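Local structure of adenylate kinase (Cryptosporidium parvum Iowa II, 3BE4) at residues L10-P14 with R176-F180; P92-A98 with P186-Y191. The protein probably catalyses the reversible transfer of a phosphate group from ATP to AMP, as adenylate kinases do, and is captured here with a bisubstrate-like inhibitor. All blocks are in the same frame, centred on the assembly; numbering follows the deposited sequence.

In both contacts a helix packs on chain that runs out of a strand of the parallel sheet: helices 170-184 and 186-192, consecutive in sequence, lie against the segments leading out of strands 7-12 and 86-89. Both contacts reach the same bound bis(adenosine)-5'-pentaphosphate. Contact 1 grips the phosphate chain through Arg176; contact 2 holds the adenine of one nucleoside half through Gln97 and the neighbouring phosphates through Arg93. Their centres lie about 12 Å apart. Ile11 joins them physically: its CD1 lies 3.8 Å from Leu187 CB and also touches the Tyr191 ring, so strand 7-12, part of contact 1, also packs against contact 2.

Contact 1: residues L10-P14 with R176-F180; sequences LIGAP and RLDVF. With AP5 (bis(adenosine)-5'-pentaphosphate), chain C.
Ala13 CA sits over the centre of one face of the Phe180 ring, 3.6 Å from the centroid, a CH-pi contact made by the backbone carbon itself. Phe180 reaches this place because its CG is anti to the backbone N (chi1 169°), which swings the ring from helix 170-184 over the backbone of Gly12 and Ala13. A small residue suits position 13, since the methyl can lie against the same ring, CB to Phe180 CE2 3.8 Å, without lifting the backbone away. Ile11 CG2 meets the ring at its edge.

Pro14 packs one turn back along helix 170-184. Its CD touches Phe180 CB at 3.6 Å, while its CG is nearest Arg176 O, at 3.6 Å, and approaches Leu177 CD2 at 4.0 Å. The compact ring suits a place between helix and phosphate, for its CB also borders O2B of the inhibitor.

Arg176 turns the contact into a binding site. Bends at chi2 and chi3 bring its guanidinium edge-on to the phosphate, where NH2 (2.6 Å) and NE (2.8 Å) both donate to O2B. Sharing one acceptor leaves both bonds bent, at 133° for NE and 140° for NH2. In the second shell, segment 10-14 enters the P-loop, whose Ser16 bonds to Ala13 O. Arg132, itself bonded to the inhibitor, and Arg165 lie close to Arg176. One phosphate oxygen is thus gripped by two N-H groups of a single arginine, and the salt bridge from Asp168 to NH1 fixes the rotation of that guanidinium.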
loop_
_atom_site.group_PDB
_atom_site.type_symbol
_atom_site.label_atom_id
_atom_site.label_comp_id
_atom_site.label_asym_id
_atom_site.label_seq_id
_atom_site.Cartn_x
_atom_site.Cartn_y
_atom_site.Cartn_z
ATOM N N LEU A 10 3.762 -4.089 4.067
ATOM C CA LEU A 10 4.601 -2.894 3.843
ATOM C C LEU A 10 4.018 -1.704 4.673
ATOM O O LEU A 10 2.801 -1.419 4.614
ATOM C CB LEU A 10 4.545 -2.545 2.389
ATOM C CG LEU A 10 4.964 -3.687 1.428
ATOM C CD1 LEU A 10 5.052 -3.100 0.058
ATOM C CD2 LEU A 10 6.235 -4.321 1.846
ATOM N N ILE A 11 4.817 -1.005 5.509
ATOM C CA ILE A 11 4.271 0.154 6.197
ATOM C C ILE A 11 5.193 1.309 5.720
ATOM O O ILE A 11 6.407 1.167 5.546
ATOM C CB ILE A 11 4.587 0.019 7.729
ATOM C CG1 ILE A 11 3.722 -1.080 8.333
ATOM C CG2 ILE A 11 4.167 1.334 8.481
ATOM C CD1 ILE A 11 4.180 -1.339 9.803
ATOM N N GLY A 12 4.605 2.444 5.518
ATOM C CA GLY A 12 5.468 3.558 5.132
ATOM C C GLY A 12 4.497 4.722 4.909
ATOM O O GLY A 12 3.301 4.527 4.765
ATOM N N ALA A 13 5.089 5.902 4.891
ATOM C CA ALA A 13 4.302 7.146 4.687
ATOM C C ALA A 13 3.440 7.020 3.447
ATOM O O ALA A 13 3.856 6.340 2.475
ATOM C CB ALA A 13 5.230 8.306 4.627
ATOM N N PRO A 14 2.292 7.715 3.361
ATOM C CA PRO A 14 1.557 7.852 2.144
ATOM C C PRO A 14 2.548 8.371 1.060
ATOM O O PRO A 14 3.343 9.274 1.250
ATOM C CB PRO A 14 0.462 8.868 2.497
ATOM C CG PRO A 14 1.028 9.548 3.734
ATOM C CD PRO A 14 1.671 8.520 4.485
ATOM N N ARG A 176 -2.914 13.357 5.142
ATOM C CA ARG A 176 -2.387 12.045 5.030
ATOM C C ARG A 176 -1.100 11.854 5.814
ATOM O O ARG A 176 -0.914 10.838 6.527
ATOM C CB ARG A 176 -2.107 11.641 3.510
ATOM C CG ARG A 176 -3.424 11.311 2.794
ATOM C CD ARG A 176 -3.413 11.729 1.330
ATOM N NE ARG A 176 -2.584 10.730 0.612
ATOM C CZ ARG A 176 -2.209 10.955 -0.664
ATOM N NH1 ARG A 176 -2.492 12.121 -1.308
ATOM N NH2 ARG A 176 -1.415 10.036 -1.302
ATOM N N LEU A 177 -0.174 12.825 5.676
ATOM C CA LEU A 177 1.061 12.764 6.443
ATOM C C LEU A 177 0.770 12.879 7.977
ATOM O O LEU A 177 1.372 12.129 8.758
ATOM C CB LEU A 177 1.989 13.843 5.970
ATOM C CG LEU A 177 2.652 13.384 4.637
ATOM C CD1 LEU A 177 3.356 14.611 4.027
ATOM C CD2 LEU A 177 3.614 12.305 4.897
ATOM N N ASP A 178 -0.106 13.784 8.355
ATOM C CA ASP A 178 -0.329 13.998 9.803
ATOM C C ASP A 178 -0.889 12.731 10.446
ATOM O O ASP A 178 -0.411 12.234 11.533
ATOM C CB ASP A 178 -1.322 15.121 9.958
ATOM C CG ASP A 178 -1.423 15.585 11.404
ATOM O OD1 ASP A 178 -0.362 15.759 12.002
ATOM O OD2 ASP A 178 -2.561 15.687 11.952
ATOM N N VAL A 179 -1.936 12.161 9.816
ATOM C CA VAL A 179 -2.570 10.935 10.427
ATOM C C VAL A 179 -1.587 9.747 10.348
ATOM O O VAL A 179 -1.568 8.859 11.238
ATOM C CB VAL A 179 -3.957 10.616 9.842
ATOM C CG1 VAL A 179 -4.892 11.886 9.961
ATOM C CG2 VAL A 179 -3.860 10.373 8.323
ATOM N N PHE A 180 -0.776 9.687 9.264
ATOM C CA PHE A 180 0.284 8.672 9.246
ATOM C C PHE A 180 1.264 8.769 10.450
ATOM O O PHE A 180 1.439 7.777 11.152
ATOM C CB PHE A 180 1.143 8.793 7.991
ATOM C CG PHE A 180 2.389 7.952 8.087
ATOM C CD1 PHE A 180 2.323 6.538 7.898
ATOM C CD2 PHE A 180 3.624 8.517 8.326
ATOM C CE1 PHE A 180 3.451 5.738 8.044
ATOM C CE2 PHE A 180 4.793 7.696 8.342
ATOM C CZ PHE A 180 4.665 6.324 8.303
HETATM P PA AP5 C . -3.723 4.692 -0.621
HETATM O O1A AP5 C . -4.187 4.503 -2.075
HETATM O O2A AP5 C . -2.980 3.627 0.039
HETATM O O3A AP5 C . -2.906 6.065 -0.516
HETATM P PB AP5 C . -1.753 6.521 0.477
HETATM O O1B AP5 C . -1.848 5.829 1.750
HETATM O O2B AP5 C . -1.715 8.053 0.415
HETATM O O3B AP5 C . -0.429 5.906 -0.356
HETATM P PG AP5 C . -0.087 5.995 -1.882
HETATM O O1G AP5 C . -0.213 7.420 -2.296
HETATM O O2G AP5 C . -0.881 4.954 -2.557
HETATM O O3G AP5 C . 1.438 5.612 -1.727
HETATM P PD AP5 C . 2.360 4.357 -2.216
HETATM O O1D AP5 C . 1.480 3.358 -2.835
HETATM O O2D AP5 C . 3.219 4.037 -1.064
HETATM O O3D AP5 C . 3.322 5.061 -3.283
HETATM P PE AP5 C . 3.347 4.860 -4.864
HETATM O O1E AP5 C . 2.050 5.175 -5.392
HETATM O O2E AP5 C . 3.967 3.530 -5.242
HETATM O O5F AP5 C . -4.944 5.008 0.361
HETATM C C5F AP5 C . -5.883 5.933 -0.210
HETATM C C4F AP5 C . -6.689 6.450 1.053
HETATM O O4F AP5 C . -7.657 5.468 1.339
HETATM C C3F AP5 C . -5.967 6.692 2.324
HETATM O O3F AP5 C . -5.358 7.964 2.353
HETATM C C2F AP5 C . -7.187 6.610 3.263
HETATM O O2F AP5 C . -8.089 7.767 3.065
HETATM C C1F AP5 C . -7.926 5.385 2.756
HETATM N N9A AP5 C . -7.380 4.187 3.334
HETATM C C8A AP5 C . -6.634 3.230 2.591
HETATM N N7A AP5 C . -6.277 2.227 3.376
HETATM C C5A AP5 C . -6.830 2.481 4.647
HETATM C C6A AP5 C . -6.822 1.741 5.813
HETATM N N6A AP5 C . -6.126 0.633 6.094
HETATM N N1A AP5 C . -7.512 2.356 6.887
HETATM C C2A AP5 C . -8.177 3.470 6.672
HETATM N N3A AP5 C . -8.222 4.221 5.551
HETATM C C4A AP5 C . -7.558 3.632 4.453
HETATM O O5J AP5 C . 4.444 5.915 -5.252
HETATM C C5J AP5 C . 4.128 7.392 -5.184
HETATM C C4J AP5 C . 4.952 8.021 -6.329
HETATM O O4J AP5 C . 6.380 7.890 -6.190
HETATM C C3J AP5 C . 4.508 7.515 -7.704
HETATM O O3J AP5 C . 4.536 8.585 -8.624
HETATM C C2J AP5 C . 5.680 6.622 -7.968
HETATM O O2J AP5 C . 5.914 6.487 -9.363
HETATM C C1J AP5 C . 6.910 7.241 -7.468
HETATM N N9B AP5 C . 7.986 6.435 -6.979
HETATM C C8B AP5 C . 7.890 5.177 -6.388
HETATM N N7B AP5 C . 9.126 4.800 -6.010
HETATM C C5B AP5 C . 10.011 5.792 -6.358
HETATM C C6B AP5 C . 11.391 6.031 -6.066
HETATM N N6B AP5 C . 12.100 5.102 -5.424
HETATM N N1B AP5 C . 11.952 7.183 -6.526
HETATM C C2B AP5 C . 11.152 8.166 -7.127
HETATM N N3B AP5 C . 9.808 8.036 -7.350
HETATM C C4B AP5 C . 9.205 6.883 -6.878
#

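Contact 2: residues P92-A98 with P186-Y191; sequences PRTIPQA and PLVKFY. With AP5 (bis(adenosine)-5'-pentaphosphate), chain C.
Leu187 is the central bump, its two methyls entering different hollows of 92-98. CD1 presses toward Pro92 O at 3.2 Å, whereas CD2 fits between Ala98 CB and Ile95 CD1, 3.6 Å from each. The branched tip of leucine suits this forked hollow. Ile95 and Leu187 run alongside one another, pointing opposite ways, and Ile95 CD1 continues to the Phe190 ring.

In this P-loop kinase fold, the loop after strand 86-89 opens helix 95-108, with Thr94 as N-cap: OG1 accepts from Gln97 N and is also hydrogen-bonded to Asp66 OD1.

Ala98 is small enough to let the aromatics close in. Its methyl lies over one face of Phe190, displaced from the ring centre, in a CH-pi contact 3.9 Å from the centroid. At the start of the same segment, Pro92, which follows a cis peptide bond, brings CG to the edge of the Tyr191 ring, 3.4 Å from OH; a water bridges that hydroxyl to Ala98 O.

Gln97, extended beyond CG, reads the adenine edge, OE1 accepting from N6A and NE2 donating to N1A, both at 3.0 Å. Arg93 N, above the carbonyl plane of OE1, and Asp66 OD1, bonded to NE2, hold the amide's orientation. The Arg93 side chain, bent at chi3, lies across one face of that adenine, and its NH1 donates to phosphate oxygen O1B at 2.9 Å.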
loop_
_atom_site.group_PDB
_atom_site.type_symbol
_atom_site.label_atom_id
_atom_site.label_comp_id
_atom_site.label_asym_id
_atom_site.label_seq_id
_atom_site.Cartn_x
_atom_site.Cartn_y
_atom_site.Cartn_z
ATOM N N PRO A 92 -2.162 -3.022 7.760
ATOM C CA PRO A 92 -2.910 -2.100 8.689
ATOM C C PRO A 92 -2.361 -0.699 8.759
ATOM O O PRO A 92 -1.186 -0.528 8.531
ATOM C CB PRO A 92 -2.646 -2.763 10.117
ATOM C CG PRO A 92 -1.453 -3.541 9.911
ATOM C CD PRO A 92 -1.434 -4.073 8.474
ATOM N N ARG A 93 -3.156 0.293 9.167
ATOM C CA ARG A 93 -2.551 1.579 9.305
ATOM C C ARG A 93 -2.962 2.157 10.663
ATOM O O ARG A 93 -2.622 3.275 10.947
ATOM C CB ARG A 93 -2.727 2.454 7.936
ATOM C CG ARG A 93 -4.064 2.869 7.662
ATOM C CD ARG A 93 -3.940 3.963 6.626
ATOM N NE ARG A 93 -3.725 3.397 5.257
ATOM C CZ ARG A 93 -3.364 4.174 4.243
ATOM N NH1 ARG A 93 -3.066 5.477 4.347
ATOM N NH2 ARG A 93 -3.309 3.561 3.024
ATOM N N THR A 94 -3.633 1.366 11.529
ATOM C CA THR A 94 -3.893 1.762 12.915
ATOM C C THR A 94 -3.657 0.490 13.764
ATOM O O THR A 94 -3.664 -0.640 13.267
ATOM C CB THR A 94 -5.350 2.197 13.179
ATOM O OG1 THR A 94 -6.235 1.052 12.932
ATOM C CG2 THR A 94 -5.741 3.355 12.329
ATOM N N ILE A 95 -3.517 0.676 15.066
ATOM C CA ILE A 95 -3.334 -0.410 15.964
ATOM C C ILE A 95 -4.598 -1.312 15.973
ATOM O O ILE A 95 -4.359 -2.515 15.903
ATOM C CB ILE A 95 -2.960 0.122 17.452
ATOM C CG1 ILE A 95 -1.625 0.802 17.405
ATOM C CG2 ILE A 95 -2.914 -1.062 18.383
ATOM C CD1 ILE A 95 -0.476 -0.213 17.050
ATOM N N PRO A 96 -5.868 -0.801 16.067
ATOM C CA PRO A 96 -7.033 -1.719 15.930
ATOM C C PRO A 96 -7.040 -2.538 14.656
ATOM O O PRO A 96 -7.404 -3.699 14.679
ATOM C CB PRO A 96 -8.284 -0.833 16.097
ATOM C CG PRO A 96 -7.694 0.323 16.941
ATOM C CD PRO A 96 -6.297 0.581 16.461
ATOM N N GLN A 97 -6.506 -1.971 13.588
ATOM C CA GLN A 97 -6.405 -2.848 12.320
ATOM C C GLN A 97 -5.374 -3.912 12.462
ATOM O O GLN A 97 -5.586 -4.990 11.927
ATOM C CB GLN A 97 -6.046 -1.951 11.174
ATOM C CG GLN A 97 -7.226 -1.051 10.808
ATOM C CD GLN A 97 -6.891 -0.063 9.638
ATOM O OE1 GLN A 97 -5.946 -0.335 8.896
ATOM N NE2 GLN A 97 -7.592 1.116 9.571
ATOM N N ALA A 98 -4.233 -3.610 13.095
ATOM C CA ALA A 98 -3.165 -4.631 13.328
ATOM C C ALA A 98 -3.722 -5.792 14.216
ATOM O O ALA A 98 -3.457 -6.958 13.961
ATOM C CB ALA A 98 -1.927 -4.017 14.018
ATOM N N PRO A 186 3.176 4.248 14.938
ATOM C CA PRO A 186 3.199 3.306 16.099
ATOM C C PRO A 186 3.241 1.830 15.772
ATOM O O PRO A 186 3.626 0.993 16.618
ATOM C CB PRO A 186 1.856 3.554 16.778
ATOM C CG PRO A 186 1.636 5.000 16.605
ATOM C CD PRO A 186 2.028 5.191 15.114
ATOM N N LEU A 187 2.802 1.501 14.557
ATOM C CA LEU A 187 2.896 0.139 14.086
ATOM C C LEU A 187 4.318 -0.332 13.884
ATOM O O LEU A 187 4.542 -1.544 13.876
ATOM C CB LEU A 187 2.117 -0.056 12.783
ATOM C CG LEU A 187 0.632 0.129 12.866
ATOM C CD1 LEU A 187 0.183 0.076 11.388
ATOM C CD2 LEU A 187 -0.003 -1.041 13.604
ATOM N N VAL A 188 5.274 0.576 13.725
ATOM C CA VAL A 188 6.646 0.119 13.562
ATOM C C VAL A 188 7.086 -0.555 14.875
ATOM O O VAL A 188 7.610 -1.664 14.857
ATOM C CB VAL A 188 7.582 1.255 13.277
ATOM C CG1 VAL A 188 9.003 0.750 13.184
ATOM C CG2 VAL A 188 7.235 1.843 11.933
ATOM N N LYS A 189 6.813 0.077 16.012
ATOM C CA LYS A 189 7.171 -0.621 17.289
ATOM C C LYS A 189 6.380 -1.896 17.523
ATOM O O LYS A 189 6.944 -2.890 17.981
ATOM C CB LYS A 189 7.048 0.427 18.434
ATOM C CG LYS A 189 8.173 1.378 18.239
ATOM C CD LYS A 189 8.302 2.452 19.312
ATOM C CE LYS A 189 9.425 3.508 18.971
ATOM N NZ LYS A 189 10.839 3.011 18.764
ATOM N N PHE A 190 5.090 -1.902 17.146
ATOM C CA PHE A 190 4.177 -3.021 17.272
ATOM C C PHE A 190 4.836 -4.215 16.619
ATOM O O PHE A 190 4.873 -5.322 17.186
ATOM C CB PHE A 190 2.841 -2.718 16.587
ATOM C CG PHE A 190 1.789 -3.823 16.690
ATOM C CD1 PHE A 190 0.735 -3.765 17.654
ATOM C CD2 PHE A 190 1.775 -4.864 15.791
ATOM C CE1 PHE A 190 -0.236 -4.748 17.728
ATOM C CE2 PHE A 190 0.802 -5.868 15.845
ATOM C CZ PHE A 190 -0.232 -5.826 16.786
ATOM N N TYR A 191 5.346 -4.034 15.408
ATOM C CA TYR A 191 5.972 -5.161 14.692
ATOM C C TYR A 191 7.390 -5.460 15.056
ATOM O O TYR A 191 7.846 -6.608 14.851
ATOM C CB TYR A 191 5.793 -5.005 13.160
ATOM C CG TYR A 191 4.342 -5.216 12.824
ATOM C CD1 TYR A 191 3.694 -6.444 13.014
ATOM C CD2 TYR A 191 3.564 -4.143 12.285
ATOM C CE1 TYR A 191 2.299 -6.642 12.704
ATOM C CE2 TYR A 191 2.205 -4.330 11.963
ATOM C CZ TYR A 191 1.559 -5.553 12.211
ATOM O OH TYR A 191 0.248 -5.667 11.897
HETATM P PA AP5 C . -3.723 4.692 -0.621
HETATM O O1A AP5 C . -4.187 4.503 -2.075
HETATM O O2A AP5 C . -2.980 3.627 0.039
HETATM O O3A AP5 C . -2.906 6.065 -0.516
HETATM P PB AP5 C . -1.753 6.521 0.477
HETATM O O1B AP5 C . -1.848 5.829 1.750
HETATM O O2B AP5 C . -1.715 8.053 0.415
HETATM O O3B AP5 C . -0.429 5.906 -0.356
HETATM P PG AP5 C . -0.087 5.995 -1.882
HETATM O O1G AP5 C . -0.213 7.420 -2.296
HETATM O O2G AP5 C . -0.881 4.954 -2.557
HETATM O O3G AP5 C . 1.438 5.612 -1.727
HETATM P PD AP5 C . 2.360 4.357 -2.216
HETATM O O1D AP5 C . 1.480 3.358 -2.835
HETATM O O2D AP5 C . 3.219 4.037 -1.064
HETATM O O3D AP5 C . 3.322 5.061 -3.283
HETATM P PE AP5 C . 3.347 4.860 -4.864
HETATM O O1E AP5 C . 2.050 5.175 -5.392
HETATM O O2E AP5 C . 3.967 3.530 -5.242
HETATM O O5F AP5 C . -4.944 5.008 0.361
HETATM C C5F AP5 C . -5.883 5.933 -0.210
HETATM C C4F AP5 C . -6.689 6.450 1.053
HETATM O O4F AP5 C . -7.657 5.468 1.339
HETATM C C3F AP5 C . -5.967 6.692 2.324
HETATM O O3F AP5 C . -5.358 7.964 2.353
HETATM C C2F AP5 C . -7.187 6.610 3.263
HETATM O O2F AP5 C . -8.089 7.767 3.065
HETATM C C1F AP5 C . -7.926 5.385 2.756
HETATM N N9A AP5 C . -7.380 4.187 3.334
HETATM C C8A AP5 C . -6.634 3.230 2.591
HETATM N N7A AP5 C . -6.277 2.227 3.376
HETATM C C5A AP5 C . -6.830 2.481 4.647
HETATM C C6A AP5 C . -6.822 1.741 5.813
HETATM N N6A AP5 C . -6.126 0.633 6.094
HETATM N N1A AP5 C . -7.512 2.356 6.887
HETATM C C2A AP5 C . -8.177 3.470 6.672
HETATM N N3A AP5 C . -8.222 4.221 5.551
HETATM C C4A AP5 C . -7.558 3.632 4.453
HETATM O O5J AP5 C . 4.444 5.915 -5.252
HETATM C C5J AP5 C . 4.128 7.392 -5.184
HETATM C C4J AP5 C . 4.952 8.021 -6.329
HETATM O O4J AP5 C . 6.380 7.890 -6.190
HETATM C C3J AP5 C . 4.508 7.515 -7.704
HETATM O O3J AP5 C . 4.536 8.585 -8.624
HETATM C C2J AP5 C . 5.680 6.622 -7.968
HETATM O O2J AP5 C . 5.914 6.487 -9.363
HETATM C C1J AP5 C . 6.910 7.241 -7.468
HETATM N N9B AP5 C . 7.986 6.435 -6.979
HETATM C C8B AP5 C . 7.890 5.177 -6.388
HETATM N N7B AP5 C . 9.126 4.800 -6.010
HETATM C C5B AP5 C . 10.011 5.792 -6.358
HETATM C C6B AP5 C . 11.391 6.031 -6.066
HETATM N N6B AP5 C . 12.100 5.102 -5.424
HETATM N N1B AP5 C . 11.952 7.183 -6.526
HETATM C C2B AP5 C . 11.152 8.166 -7.127
HETATM N N3B AP5 C . 9.808 8.036 -7.350
HETATM C C4B AP5 C . 9.205 6.883 -6.878
HETATM O O HOH W 1 -0.991 -7.858 12.747
#